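Local structure of TRAP-type C4-dicarboxylate:H+ symport system substrate-binding component DctP (Shewanella oneidensis, 4MX6) at residues E38-S42 with D94-A99; R65-Y70 with K262-E268; I148-L154 with Y246-D252. The protein probably serves as the periplasmic substrate-binding component of a TRAP transporter, capturing C4-dicarboxylates such as succinate for proton-coupled uptake. All coordinates share one frame. Where two conformers were deposited one is given. Residues are numbered along the deposited sequence.

Contact 1 of 3, residues E38-S42 with D94-A99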
# COMPACT_ATOMS: atom_id res chain seq x y z
N GLU A 38 -14.69 8.25 -21.26
CA GLU A 38 -14.35 8.52 -19.87
C GLU A 38 -13.66 7.33 -19.24
O GLU A 38 -14.18 6.21 -19.25
CB GLU A 38 -15.60 8.88 -19.05
CG GLU A 38 -15.28 9.23 -17.59
CD GLU A 38 -16.52 9.50 -16.75
OE1 GLU A 38 -17.63 9.15 -17.20
OE2 GLU A 38 -16.38 10.08 -15.65
N ILE A 39 -12.48 7.60 -18.69
CA ILE A 39 -11.71 6.64 -17.93
C ILE A 39 -11.82 7.01 -16.46
O ILE A 39 -11.48 8.13 -16.09
CB ILE A 39 -10.23 6.70 -18.36
CG1 ILE A 39 -10.05 6.22 -19.80
CG2 ILE A 39 -9.39 5.87 -17.44
CD1 ILE A 39 -8.65 6.47 -20.34
N LYS A 40 -12.33 6.11 -15.63
CA LYS A 40 -12.45 6.37 -14.20
C LYS A 40 -11.31 5.72 -13.42
O LYS A 40 -10.96 4.57 -13.69
CB LYS A 40 -13.78 5.86 -13.66
CG LYS A 40 -14.98 6.52 -14.30
CD LYS A 40 -16.29 6.06 -13.68
CE LYS A 40 -17.48 6.56 -14.48
NZ LYS A 40 -18.76 6.25 -13.83
N PHE A 41 -10.73 6.48 -12.49
CA PHE A 41 -9.64 6.03 -11.62
C PHE A 41 -10.10 6.32 -10.20
O PHE A 41 -10.26 7.48 -9.82
CB PHE A 41 -8.37 6.82 -11.95
CG PHE A 41 -7.09 6.25 -11.35
CD1 PHE A 41 -7.03 5.65 -10.10
CD2 PHE A 41 -5.93 6.33 -12.07
CE1 PHE A 41 -5.84 5.15 -9.61
CE2 PHE A 41 -4.74 5.82 -11.58
CZ PHE A 41 -4.71 5.25 -10.34
N SER A 42 -10.37 5.28 -9.42
CA SER A 42 -10.77 5.48 -8.03
C SER A 42 -9.68 5.02 -7.09
O SER A 42 -8.92 4.11 -7.40
CB SER A 42 -12.09 4.78 -7.72
OG SER A 42 -12.02 3.36 -7.83
N ASP A 94 -16.89 -0.95 -14.03
CA ASP A 94 -17.45 0.25 -13.42
C ASP A 94 -16.36 1.26 -13.06
O ASP A 94 -16.66 2.40 -12.73
CB ASP A 94 -18.26 -0.12 -12.19
CG ASP A 94 -19.60 -0.73 -12.53
OD1 ASP A 94 -20.12 -0.47 -13.65
OD2 ASP A 94 -20.17 -1.42 -11.65
N VAL A 95 -15.11 0.82 -13.11
CA VAL A 95 -13.94 1.69 -12.95
C VAL A 95 -12.87 1.06 -13.84
O VAL A 95 -12.89 -0.15 -14.05
CB VAL A 95 -13.52 1.83 -11.44
CG1 VAL A 95 -13.07 0.50 -10.85
CG2 VAL A 95 -12.45 2.88 -11.26
N GLN A 96 -11.95 1.87 -14.36
CA GLN A 96 -10.97 1.40 -15.34
C GLN A 96 -9.56 1.25 -14.75
O GLN A 96 -8.79 0.42 -15.24
CB GLN A 96 -10.96 2.34 -16.55
CG GLN A 96 -12.17 2.16 -17.45
CD GLN A 96 -13.47 2.60 -16.81
OE1 GLN A 96 -13.60 3.74 -16.35
NE2 GLN A 96 -14.45 1.71 -16.78
N PHE A 97 -9.22 2.04 -13.74
CA PHE A 97 -7.93 1.93 -13.04
C PHE A 97 -8.15 2.04 -11.55
O PHE A 97 -8.89 2.89 -11.09
CB PHE A 97 -6.93 3.02 -13.49
CG PHE A 97 -6.54 2.91 -14.93
CD1 PHE A 97 -5.51 2.10 -15.35
CD2 PHE A 97 -7.26 3.60 -15.90
CE1 PHE A 97 -5.17 2.00 -16.70
CE2 PHE A 97 -6.93 3.49 -17.24
CZ PHE A 97 -5.90 2.69 -17.63
N VAL A 98 -7.48 1.15 -10.81
CA VAL A 98 -7.36 1.25 -9.36
C VAL A 98 -5.91 0.94 -9.00
O VAL A 98 -5.15 0.43 -9.85
CB VAL A 98 -8.35 0.32 -8.62
CG1 VAL A 98 -9.79 0.78 -8.88
CG2 VAL A 98 -8.17 -1.14 -9.01
N ALA A 99 -5.51 1.24 -7.77
CA ALA A 99 -4.14 1.00 -7.34
C ALA A 99 -4.13 0.57 -5.87
O ALA A 99 -3.67 1.31 -4.98
CB ALA A 99 -3.26 2.21 -7.59
O HOH W 1 -15.87 5.21 -17.37
O HOH W 2 -19.05 3.65 -12.51
O HOH W 3 -7.49 2.24 -5.89
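A strand can be flanked by a segment that bonds to it through both backbone and side chain, as 94-99 does. At D94 the polar link runs through a water, which accepts from K40 NZ (2.9 Å) and donates to D94 O (2.7 Å), while K40 CD lies 3.8 Å from D94 O. V95 CG2 is 3.3 Å from K40 O and 3.5 Å from S42 OG. Q96 then lends its side chain: OE1 accepts from K40 N at 2.8 Å, and a water joins OE1 to E38 O. K40 O takes two hydrogen bonds, from Q96 N (3.0 Å) and F97 N (3.1 Å). F97 forms the single backbone bridge, to F41, with S42 N donating to F97 O at 3.3 Å. Its CB lies over the face of the F41 ring, 3.9 Å from the centroid, while I39 CG2 reaches 3.4 Å from F97 CE2 at the ring edge. V98 CG1 touches S42 OG at 3.6 Å, and a water connects A99 N with S42 O. Segment 94-99 lies along strands 37-42 and 243-251, running in the periplasmic binding-protein fold toward the succinate site, where A99 O accepts from K51 NZ.

Contact 2 of 3, residues R65-Y70 with K262-E268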
# COMPACT_ATOMS: atom_id res chain seq x y z
N ARG A 65 -2.45 14.81 -24.05
CA ARG A 65 -1.94 14.06 -25.19
C ARG A 65 -3.03 13.48 -26.08
O ARG A 65 -2.78 13.21 -27.25
CB ARG A 65 -0.99 12.96 -24.71
CG ARG A 65 0.19 13.53 -23.95
CD ARG A 65 1.08 12.48 -23.31
NE ARG A 65 2.14 13.14 -22.56
CZ ARG A 65 3.13 12.52 -21.92
NH1 ARG A 65 3.20 11.19 -21.91
NH2 ARG A 65 4.05 13.24 -21.29
N LEU A 66 -4.24 13.32 -25.53
CA LEU A 66 -5.38 12.77 -26.26
C LEU A 66 -6.62 13.66 -26.10
O LEU A 66 -7.71 13.17 -25.81
CB LEU A 66 -5.69 11.37 -25.74
CG LEU A 66 -4.58 10.34 -25.96
CD1 LEU A 66 -4.80 9.10 -25.11
CD2 LEU A 66 -4.49 9.96 -27.43
N PRO A 67 -6.47 14.96 -26.33
CA PRO A 67 -7.60 15.87 -26.08
C PRO A 67 -8.81 15.53 -26.93
O PRO A 67 -8.71 15.33 -28.15
CB PRO A 67 -7.04 17.25 -26.45
CG PRO A 67 -5.89 16.98 -27.35
CD PRO A 67 -5.30 15.68 -26.87
N GLY A 68 -9.97 15.46 -26.28
CA GLY A 68 -11.21 15.16 -26.95
C GLY A 68 -11.44 13.69 -27.22
O GLY A 68 -12.53 13.30 -27.65
N GLU A 69 -10.42 12.86 -26.97
CA GLU A 69 -10.53 11.43 -27.24
C GLU A 69 -10.77 10.64 -25.96
O GLU A 69 -11.57 9.70 -25.94
CB GLU A 69 -9.26 10.92 -27.92
CG GLU A 69 -8.96 11.57 -29.26
CD GLU A 69 -7.60 11.14 -29.81
OE1 GLU A 69 -7.39 9.93 -29.96
OE2 GLU A 69 -6.74 12.01 -30.06
N TYR A 70 -10.05 11.00 -24.90
CA TYR A 70 -10.17 10.37 -23.59
C TYR A 70 -10.12 11.44 -22.52
O TYR A 70 -9.45 12.46 -22.67
CB TYR A 70 -9.04 9.36 -23.36
CG TYR A 70 -9.11 8.18 -24.29
CD1 TYR A 70 -8.52 8.23 -25.55
CD2 TYR A 70 -9.82 7.04 -23.94
CE1 TYR A 70 -8.61 7.17 -26.43
CE2 TYR A 70 -9.92 5.98 -24.81
CZ TYR A 70 -9.31 6.04 -26.05
OH TYR A 70 -9.40 4.99 -26.92
N LYS A 262 -3.82 4.07 -29.12
CA LYS A 262 -4.28 4.84 -27.98
C LYS A 262 -3.83 4.17 -26.68
O LYS A 262 -3.43 4.85 -25.73
CB LYS A 262 -5.81 4.98 -28.00
CG LYS A 262 -6.37 5.57 -29.28
CD LYS A 262 -5.75 6.89 -29.60
CE LYS A 262 -6.08 7.31 -31.03
NZ LYS A 262 -5.47 8.63 -31.37
N ARG A 263 -3.89 2.84 -26.64
CA ARG A 263 -3.43 2.10 -25.47
C ARG A 263 -1.97 2.45 -25.17
O ARG A 263 -1.59 2.63 -24.02
CB ARG A 263 -3.58 0.59 -25.69
CG ARG A 263 -3.23 -0.21 -24.44
CD ARG A 263 -3.20 -1.71 -24.66
NE ARG A 263 -4.42 -2.23 -25.27
CZ ARG A 263 -4.51 -2.84 -26.46
NH1 ARG A 263 -3.45 -3.06 -27.23
NH2 ARG A 263 -5.70 -3.24 -26.86
N LYS A 264 -1.14 2.53 -26.21
CA LYS A 264 0.27 2.84 -26.02
C LYS A 264 0.48 4.23 -25.42
O LYS A 264 1.30 4.40 -24.52
CB LYS A 264 1.01 2.72 -27.35
CG LYS A 264 2.48 2.99 -27.25
CD LYS A 264 3.18 2.71 -28.56
CE LYS A 264 4.68 2.89 -28.42
NZ LYS A 264 5.36 2.55 -29.67
N VAL A 265 -0.28 5.22 -25.88
CA VAL A 265 -0.20 6.56 -25.32
C VAL A 265 -0.64 6.56 -23.84
O VAL A 265 0.01 7.18 -22.98
CB VAL A 265 -1.06 7.55 -26.14
CG1 VAL A 265 -1.05 8.93 -25.51
CG2 VAL A 265 -0.55 7.64 -27.57
N ILE A 266 -1.74 5.88 -23.55
CA ILE A 266 -2.24 5.79 -22.18
C ILE A 266 -1.23 5.10 -21.26
O ILE A 266 -0.98 5.55 -20.14
CB ILE A 266 -3.62 5.10 -22.17
CG1 ILE A 266 -4.65 5.99 -22.87
CG2 ILE A 266 -4.04 4.76 -20.74
CD1 ILE A 266 -5.94 5.31 -23.20
N LYS A 267 -0.62 4.02 -21.75
CA LYS A 267 0.37 3.29 -20.96
C LYS A 267 1.59 4.16 -20.67
O LYS A 267 2.09 4.17 -19.54
CB LYS A 267 0.80 2.01 -21.69
CG LYS A 267 1.86 1.19 -20.96
CD LYS A 267 1.50 0.83 -19.51
CE LYS A 267 2.33 -0.33 -18.99
NZ LYS A 267 3.79 -0.05 -19.02
N GLU A 268 2.05 4.92 -21.65
CA GLU A 268 3.21 5.78 -21.44
C GLU A 268 2.87 6.88 -20.43
O GLU A 268 3.70 7.22 -19.58
CB GLU A 268 3.69 6.39 -22.75
CG GLU A 268 4.76 7.46 -22.60
CD GLU A 268 6.04 6.95 -21.96
OE1 GLU A 268 6.34 5.74 -22.07
OE2 GLU A 268 6.77 7.78 -21.36
O HOH W 4 1.83 9.29 -23.47
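Where a turn packs against a helix, rotamers decide which part of each side chain meets its partner. L66, the first residue to leave helical geometry after helix 50-65, adopts an m,t conformation that brings CD1 to 3.8 Å from both V265 CG1 and I266 CG1, while its CD2 lies 4.0 Å from K262 CD. V265 is in the t rotamer, and its CG1 also meets R65 CB at 4.1 Å. The CA-to-CB bond of I266 points sideways, yet its m,t chain brings CD1 over the Y70 ring, 4.2 Å from the centroid and only 6° off the normal, a clear CH-pi contact. K262 bends through two m angles before straightening. That bend carries NZ to E69 OE1, with which it forms a salt bridge at 2.7 Å, and K262 CB remains 3.7 Å from Y70 OH. R65, by contrast, is extended beyond chi1: a water bridges its NH1 to V265 O, with 2.8 Å on each side, and its NH2 forms a salt bridge with E272, one turn past E268. The chain turns back after L66, with E69 N bonded to L66 O at 3.0 Å. The contact therefore closes the end of helix 50-65 and the start of strand 70-75 onto the early turns of helix 260-295, with V37 and I39 of strand 37-42 beside Y70.

Contact 3 of 3, residues I148-L154 with Y246-D252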
# COMPACT_ATOMS: atom_id res chain seq x y z
N ILE A 148 -7.28 -9.47 -14.30
CA ILE A 148 -6.61 -8.28 -13.77
C ILE A 148 -5.23 -8.13 -14.39
O ILE A 148 -4.42 -9.06 -14.32
CB ILE A 148 -6.49 -8.35 -12.25
CG1 ILE A 148 -7.88 -8.39 -11.60
CG2 ILE A 148 -5.69 -7.16 -11.72
CD1 ILE A 148 -7.85 -8.61 -10.10
N VAL A 149 -4.99 -6.97 -15.00
CA VAL A 149 -3.73 -6.67 -15.68
C VAL A 149 -2.89 -5.76 -14.79
O VAL A 149 -3.33 -4.68 -14.41
CB VAL A 149 -3.99 -5.95 -17.03
CG1 VAL A 149 -2.67 -5.56 -17.70
CG2 VAL A 149 -4.82 -6.81 -17.96
N GLY A 150 -1.70 -6.22 -14.44
CA GLY A 150 -0.78 -5.41 -13.65
C GLY A 150 0.05 -4.51 -14.52
O GLY A 150 0.80 -4.97 -15.39
N LEU A 151 -0.04 -3.21 -14.27
CA LEU A 151 0.60 -2.22 -15.12
C LEU A 151 1.86 -1.61 -14.53
O LEU A 151 2.71 -1.13 -15.28
CB LEU A 151 -0.41 -1.12 -15.48
CG LEU A 151 -1.57 -1.63 -16.34
CD1 LEU A 151 -2.58 -0.53 -16.57
CD2 LEU A 151 -1.05 -2.17 -17.66
N GLY A 152 2.01 -1.63 -13.22
CA GLY A 152 3.21 -1.12 -12.60
C GLY A 152 3.07 -1.12 -11.08
O GLY A 152 1.99 -1.36 -10.55
N TYR A 153 4.19 -0.87 -10.41
CA TYR A 153 4.25 -0.70 -8.97
C TYR A 153 4.34 0.79 -8.67
O TYR A 153 5.08 1.53 -9.32
CB TYR A 153 5.47 -1.39 -8.39
CG TYR A 153 5.42 -2.91 -8.43
CD1 TYR A 153 4.63 -3.61 -7.53
CD2 TYR A 153 6.19 -3.63 -9.33
CE1 TYR A 153 4.61 -4.99 -7.52
CE2 TYR A 153 6.16 -5.02 -9.34
CZ TYR A 153 5.36 -5.69 -8.44
OH TYR A 153 5.31 -7.06 -8.39
N LEU A 154 3.63 1.23 -7.63
CA LEU A 154 3.69 2.61 -7.16
C LEU A 154 4.03 2.57 -5.67
O LEU A 154 3.39 1.84 -4.91
CB LEU A 154 2.35 3.31 -7.41
CG LEU A 154 2.21 4.70 -6.80
CD1 LEU A 154 3.17 5.70 -7.44
CD2 LEU A 154 0.77 5.19 -6.96
N TYR A 246 1.78 -0.21 -3.83
CA TYR A 246 0.61 -0.48 -4.64
C TYR A 246 0.94 -1.21 -5.93
O TYR A 246 2.03 -1.04 -6.47
CB TYR A 246 -0.05 0.84 -5.03
CG TYR A 246 -0.27 1.80 -3.88
CD1 TYR A 246 -1.11 1.47 -2.84
CD2 TYR A 246 0.38 3.02 -3.85
CE1 TYR A 246 -1.34 2.36 -1.79
CE2 TYR A 246 0.14 3.93 -2.83
CZ TYR A 246 -0.72 3.59 -1.80
OH TYR A 246 -0.99 4.53 -0.82
N MET A 247 -0.04 -1.93 -6.46
CA MET A 247 -0.01 -2.32 -7.88
C MET A 247 -1.09 -1.54 -8.61
O MET A 247 -2.25 -1.59 -8.24
CB MET A 247 -0.22 -3.82 -8.08
CG MET A 247 0.11 -4.24 -9.50
SD MET A 247 -0.13 -6.00 -9.86
CE MET A 247 1.11 -6.71 -8.79
N VAL A 248 -0.69 -0.79 -9.64
CA VAL A 248 -1.63 -0.12 -10.52
C VAL A 248 -2.16 -1.17 -11.51
O VAL A 248 -1.37 -1.84 -12.19
CB VAL A 248 -0.98 1.05 -11.26
CG1 VAL A 248 -1.99 1.76 -12.15
CG2 VAL A 248 -0.32 2.02 -10.27
N VAL A 249 -3.47 -1.35 -11.53
CA VAL A 249 -4.10 -2.39 -12.33
C VAL A 249 -5.28 -1.87 -13.14
O VAL A 249 -5.89 -0.86 -12.81
CB VAL A 249 -4.60 -3.57 -11.45
CG1 VAL A 249 -3.44 -4.26 -10.74
CG2 VAL A 249 -5.62 -3.11 -10.43
N THR A 250 -5.57 -2.61 -14.20
CA THR A 250 -6.79 -2.42 -14.98
C THR A 250 -7.42 -3.79 -15.23
O THR A 250 -6.88 -4.81 -14.80
CB THR A 250 -6.51 -1.67 -16.31
OG1 THR A 250 -7.75 -1.35 -16.96
CG2 THR A 250 -5.67 -2.47 -17.27
N SER A 251 -8.56 -3.82 -15.90
CA SER A 251 -9.15 -5.09 -16.30
C SER A 251 -8.68 -5.46 -17.70
O SER A 251 -8.47 -4.59 -18.56
CB SER A 251 -10.67 -5.08 -16.25
OG SER A 251 -11.22 -4.25 -17.26
N ASP A 252 -8.54 -6.75 -17.94
CA ASP A 252 -8.19 -7.24 -19.24
C ASP A 252 -9.21 -6.77 -20.28
O ASP A 252 -8.84 -6.39 -21.39
CB ASP A 252 -8.13 -8.76 -19.19
CG ASP A 252 -7.62 -9.36 -20.45
OD1 ASP A 252 -6.44 -9.11 -20.78
OD2 ASP A 252 -8.41 -10.08 -21.11
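Six backbone hydrogen bonds hold these antiparallel strands together. V149 and T250 exchange a pair, V149 N to T250 O at 2.9 Å and T250 N to V149 O at 3.1 Å; L154 and Y246 exchange another, L154 N to Y246 O at 3.0 Å and Y246 N to L154 O at 2.8 Å. Between them L151 N donates to V248 O at 2.8 Å, but V248 N donates to G152 O at 2.9 Å. L151 and G152 thus both face V248, a classic beta bulge that shifts the register by one. Weaker CA-H...O contacts include V249 CA to V149 O at 3.2 Å. At the strand end S251 is N-cap of helix 252-257, its OG accepting from F254 N.

In two-lobed binding proteins of this class, long strands passing between lobes commonly form part of the hinge, as strands 148-158 and 243-251 probably do here. Y246 belongs to the succinate site: its OH bonds to the bound succinate and to N156, and its ring makes a cation-pi contact with K51.

On the face of V149, L154, Y246, V248 and T250, L154 CD2 packs on Y246 CD2 at 3.8 Å and L154 CB on V248 CG2 at 4.1 Å. L151, its CB pointing sideways at the bulge, brings CD1 to 3.7 Å from T250 CG2. The other face carries I148 CG2 against V249 CB (3.8 Å) and Y153 CE1 near M247 CE (4.1 Å). At G150 an ideal beta carbon would clash with M247 SD, 3.0 Å away. V149 CG2 meets D252 CA at 3.6 Å.

Overall arrangement
The three centres form a triangle: contact 1 is about 11 Å from contact 3 and 15 Å from contact 2, which are 17 Å apart; contact 1 touches both. Toward contact 3 the connection is polar as well as apolar: Q96 O lies 2.7 Å from T250 OG1 and V98 O 3.0 Å from V249 N, both probable hydrogen bonds, and F97 CE1 packs 3.6 Å from L151 CD1. Toward contact 2 it is apolar, with I39 CD1 3.8 Å from Y70 CD2. Contacts 2 and 3 barely meet, through K267 CE and L151 O at 3.8 Å. Succinate marks the functional end: the Y246 side chain of contact 3 is about 3 Å from it and that of A99 about 7 Å, whereas contact 2 lies away from the site.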